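Local coordinates for DUF3247 family protein (Xanthomonas campestris pv. campestris, PDB 2E12) that is of unknown function but adopts a variant of the Sm-like fold, which would be consistent with a role in binding RNA, at residues K3-V8 / W80-R85. Sequence-based numbering, arbitrary orientation.
Sequences KYAPHV and WIWMDR
With CG of Trp-82 anti to the carbonyl carbon and the indole plane about perpendicular to the plane of CA, CB and CG (chi2 91°), one broad face of the ring is presented to residues 5 and 6. Pro-6 lies over the pyrrole half: its CG stands 3.7 Å from the centroid of the five-membered ring, 13° off the normal, a CH-pi contact with an electron-rich face. Proline suits the place because its compact ring, closed on the backbone nitrogen, lays CG and CD side by side over the indole. CD, polarised by that nitrogen, rests 3.6 Å from CE2 of Trp-82, a fusion atom of the indole. Farther along the same face, the small methyl of Ala-5 can come close to the benzo half, CB lying 3.4 Å from CZ3 of Trp-82. In this variant of the Sm-like motif, the irregular segment 3-8 precedes helix 12-23 and packs beside the end of strand 79-82, an outer strand of its three-stranded antiparallel sheet within the chain, where the chain turns through the 3-10 segment 83-85 into strand 86-91. Tyr-54 meets the Trp-82 indole edge-to-face. Asp-84 holds CG in the crowded position between backbone N and carbonyl carbon, bringing OD1 to 3.5 Å from CB of His-7. The two side chains cross at about a right angle, imidazole and carboxylate planes 56° apart; OD1 serves instead as acceptor for Tyr-9 OH.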
ATOM      1  N   LYS A   3      22.096  -1.157  10.488  1.00  6.58           N
ATOM      2  CA  LYS A   3      22.326  -0.442   9.242  1.00  6.58           C
ATOM      3  C   LYS A   3      21.628   0.892   9.488  1.00  6.58           C
ATOM      4  O   LYS A   3      20.523   0.916  10.030  1.00  6.58           O
ATOM      5  CB  LYS A   3      21.682  -1.182   8.067  1.00  6.58           C
ATOM      6  CG  LYS A   3      22.146  -2.624   7.924  1.00 17.56           C
ATOM      7  CD  LYS A   3      21.547  -3.263   6.688  1.00 28.54           C
ATOM      8  CE  LYS A   3      22.033  -4.692   6.508  1.00 39.52           C
ATOM      9  NZ  LYS A   3      21.486  -5.304   5.263  1.00 50.50           N
ATOM     10  N   TYR A   4      22.282   1.993   9.132  1.00  2.75           N
ATOM     11  CA  TYR A   4      21.713   3.326   9.353  1.00  2.75           C
ATOM     12  C   TYR A   4      21.201   3.985   8.073  1.00  2.75           C
ATOM     13  O   TYR A   4      21.793   3.845   7.003  1.00  6.58           O
ATOM     14  CB  TYR A   4      22.746   4.241  10.026  1.00  2.75           C
ATOM     15  CG  TYR A   4      23.087   3.828  11.450  1.00  2.75           C
ATOM     16  CD1 TYR A   4      23.870   2.697  11.707  1.00  2.75           C
ATOM     17  CD2 TYR A   4      22.571   4.533  12.547  1.00  2.75           C
ATOM     18  CE1 TYR A   4      24.121   2.271  13.026  1.00  2.75           C
ATOM     19  CE2 TYR A   4      22.824   4.117  13.867  1.00  2.75           C
ATOM     20  CZ  TYR A   4      23.593   2.985  14.099  1.00  2.75           C
ATOM     21  OH  TYR A   4      23.806   2.550  15.399  1.00  2.75           O
ATOM     22  N   ALA A   5      20.075   4.680   8.192  1.00  6.58           N
ATOM     23  CA  ALA A   5      19.471   5.370   7.058  1.00  6.58           C
ATOM     24  C   ALA A   5      19.155   6.795   7.480  1.00  6.58           C
ATOM     25  O   ALA A   5      18.929   7.062   8.657  1.00  6.58           O
ATOM     26  CB  ALA A   5      18.191   4.649   6.611  1.00  6.58           C
ATOM     27  N   PRO A   6      19.160   7.730   6.524  1.00  2.75           N
ATOM     28  CA  PRO A   6      18.867   9.139   6.788  1.00  2.75           C
ATOM     29  C   PRO A   6      17.499   9.381   7.457  1.00  2.75           C
ATOM     30  O   PRO A   6      17.369  10.295   8.266  1.00  6.58           O
ATOM     31  CB  PRO A   6      18.989   9.791   5.401  1.00  2.75           C
ATOM     32  CG  PRO A   6      18.960   8.617   4.423  1.00  2.75           C
ATOM     33  CD  PRO A   6      19.690   7.555   5.163  1.00  2.75           C
ATOM     34  N   HIS A   7      16.496   8.569   7.114  1.00  6.58           N
ATOM     35  CA  HIS A   7      15.150   8.682   7.703  1.00  6.58           C
ATOM     36  C   HIS A   7      14.523   7.288   7.801  1.00  6.58           C
ATOM     37  O   HIS A   7      14.856   6.413   7.006  1.00  6.58           O
ATOM     38  CB  HIS A   7      14.222   9.555   6.835  1.00  6.58           C
ATOM     39  CG  HIS A   7      14.782  10.900   6.486  1.00 17.56           C
ATOM     40  ND1 HIS A   7      15.714  11.081   5.487  1.00 28.54           N
ATOM     41  CD2 HIS A   7      14.525  12.130   6.990  1.00 28.54           C
ATOM     42  CE1 HIS A   7      16.006  12.366   5.387  1.00 39.52           C
ATOM     43  NE2 HIS A   7      15.298  13.023   6.287  1.00 39.52           N
ATOM     44  N   VAL A   8      13.627   7.079   8.771  1.00  6.58           N
ATOM     45  CA  VAL A   8      12.936   5.782   8.940  1.00  6.58           C
ATOM     46  C   VAL A   8      11.456   6.012   9.318  1.00  6.58           C
ATOM     47  O   VAL A   8      11.132   7.007   9.965  1.00  6.58           O
ATOM     48  CB  VAL A   8      13.623   4.878  10.018  1.00  6.58           C
ATOM     49  CG1 VAL A   8      14.988   4.412   9.525  1.00 17.56           C
ATOM     50  CG2 VAL A   8      13.769   5.638  11.332  1.00 17.56           C
ATOM     51  N   TRP A  80      21.732   5.133  -6.696  1.00  6.58           N
ATOM     52  CA  TRP A  80      21.036   4.562  -5.543  1.00  6.58           C
ATOM     53  C   TRP A  80      20.229   5.667  -4.886  1.00  6.58           C
ATOM     54  O   TRP A  80      20.742   6.764  -4.656  1.00  6.58           O
ATOM     55  CB  TRP A  80      22.022   3.995  -4.513  1.00  6.58           C
ATOM     56  CG  TRP A  80      22.628   2.683  -4.899  1.00 17.56           C
ATOM     57  CD1 TRP A  80      23.687   2.480  -5.738  1.00 28.54           C
ATOM     58  CD2 TRP A  80      22.214   1.387  -4.455  1.00 28.54           C
ATOM     59  NE1 TRP A  80      23.960   1.138  -5.841  1.00 39.52           N
ATOM     60  CE2 TRP A  80      23.071   0.444  -5.063  1.00 39.52           C
ATOM     61  CE3 TRP A  80      21.203   0.929  -3.602  1.00 39.52           C
ATOM     62  CZ2 TRP A  80      22.944  -0.933  -4.843  1.00 50.50           C
ATOM     63  CZ3 TRP A  80      21.079  -0.441  -3.384  1.00 50.50           C
ATOM     64  CH2 TRP A  80      21.946  -1.353  -4.002  1.00 61.48           C
ATOM     65  N   ILE A  81      18.967   5.375  -4.581  1.00  6.58           N
ATOM     66  CA  ILE A  81      18.089   6.355  -3.954  1.00  6.58           C
ATOM     67  C   ILE A  81      17.307   5.718  -2.812  1.00  6.58           C
ATOM     68  O   ILE A  81      17.004   4.528  -2.859  1.00  6.58           O
ATOM     69  CB  ILE A  81      17.071   6.904  -4.972  1.00  6.58           C
ATOM     70  CG1 ILE A  81      17.800   7.604  -6.120  1.00 17.56           C
ATOM     71  CG2 ILE A  81      16.102   7.853  -4.284  1.00 17.56           C
ATOM     72  CD1 ILE A  81      16.871   8.190  -7.173  1.00 28.54           C
ATOM     73  N   TRP A  82      16.997   6.496  -1.782  1.00  6.58           N
ATOM     74  CA  TRP A  82      16.195   5.968  -0.689  1.00  6.58           C
ATOM     75  C   TRP A  82      14.756   6.137  -1.165  1.00  6.58           C
ATOM     76  O   TRP A  82      14.381   7.197  -1.673  1.00  6.58           O
ATOM     77  CB  TRP A  82      16.447   6.734   0.616  1.00  6.58           C
ATOM     78  CG  TRP A  82      17.807   6.469   1.189  1.00 17.56           C
ATOM     79  CD1 TRP A  82      18.947   7.178   0.954  1.00 28.54           C
ATOM     80  CD2 TRP A  82      18.183   5.375   2.033  1.00 28.54           C
ATOM     81  NE1 TRP A  82      20.013   6.595   1.597  1.00 39.52           N
ATOM     82  CE2 TRP A  82      19.572   5.485   2.268  1.00 39.52           C
ATOM     83  CE3 TRP A  82      17.482   4.309   2.613  1.00 39.52           C
ATOM     84  CZ2 TRP A  82      20.277   4.568   3.058  1.00 50.50           C
ATOM     85  CZ3 TRP A  82      18.183   3.394   3.400  1.00 50.50           C
ATOM     86  CH2 TRP A  82      19.568   3.533   3.614  1.00 61.48           C
ATOM     87  N   MET A  83      13.961   5.082  -1.017  1.00  6.58           N
ATOM     88  CA  MET A  83      12.583   5.081  -1.499  1.00  6.58           C
ATOM     89  C   MET A  83      11.559   6.032  -0.875  1.00  6.58           C
ATOM     90  O   MET A  83      10.523   6.289  -1.487  1.00  6.58           O
ATOM     91  CB  MET A  83      12.053   3.644  -1.484  1.00  6.58           C
ATOM     92  CG  MET A  83      12.613   2.801  -2.629  1.00 17.56           C
ATOM     93  SD  MET A  83      12.474   1.013  -2.382  1.00 28.54           S
ATOM     94  CE  MET A  83      10.797   0.721  -2.936  1.00 39.52           C
ATOM     95  N   ASP A  84      11.826   6.562   0.315  1.00  6.58           N
ATOM     96  CA  ASP A  84      10.877   7.498   0.926  1.00  6.58           C
ATOM     97  C   ASP A  84      10.805   8.816   0.144  1.00  6.58           C
ATOM     98  O   ASP A  84       9.970   9.676   0.425  1.00  6.58           O
ATOM     99  CB  ASP A  84      11.261   7.801   2.379  1.00  6.58           C
ATOM    100  CG  ASP A  84      12.689   8.308   2.524  1.00 17.56           C
ATOM    101  OD1 ASP A  84      13.009   8.873   3.591  1.00 28.54           O
ATOM    102  OD2 ASP A  84      13.489   8.137   1.583  1.00 28.54           O
ATOM    103  N   ARG A  85      11.682   8.968  -0.839  1.00  6.58           N
ATOM    104  CA  ARG A  85      11.727  10.180  -1.656  1.00  6.58           C
ATOM    105  C   ARG A  85      10.808  10.108  -2.883  1.00  6.58           C
ATOM    106  O   ARG A  85      10.639  11.097  -3.601  1.00  6.58           O
ATOM    107  CB  ARG A  85      13.164  10.435  -2.121  1.00  6.58           C
ATOM    108  CG  ARG A  85      14.214  10.378  -1.013  1.00 17.56           C
ATOM    109  CD  ARG A  85      14.174  11.594  -0.079  1.00 28.54           C
ATOM    110  NE  ARG A  85      12.940  11.687   0.700  1.00 39.52           N
ATOM    111  CZ  ARG A  85      12.687  12.644   1.588  1.00 50.50           C
ATOM    112  NH1 ARG A  85      13.583  13.595   1.816  1.00 61.48           N
ATOM    113  NH2 ARG A  85      11.538  12.652   2.249  1.00 61.48           N
TER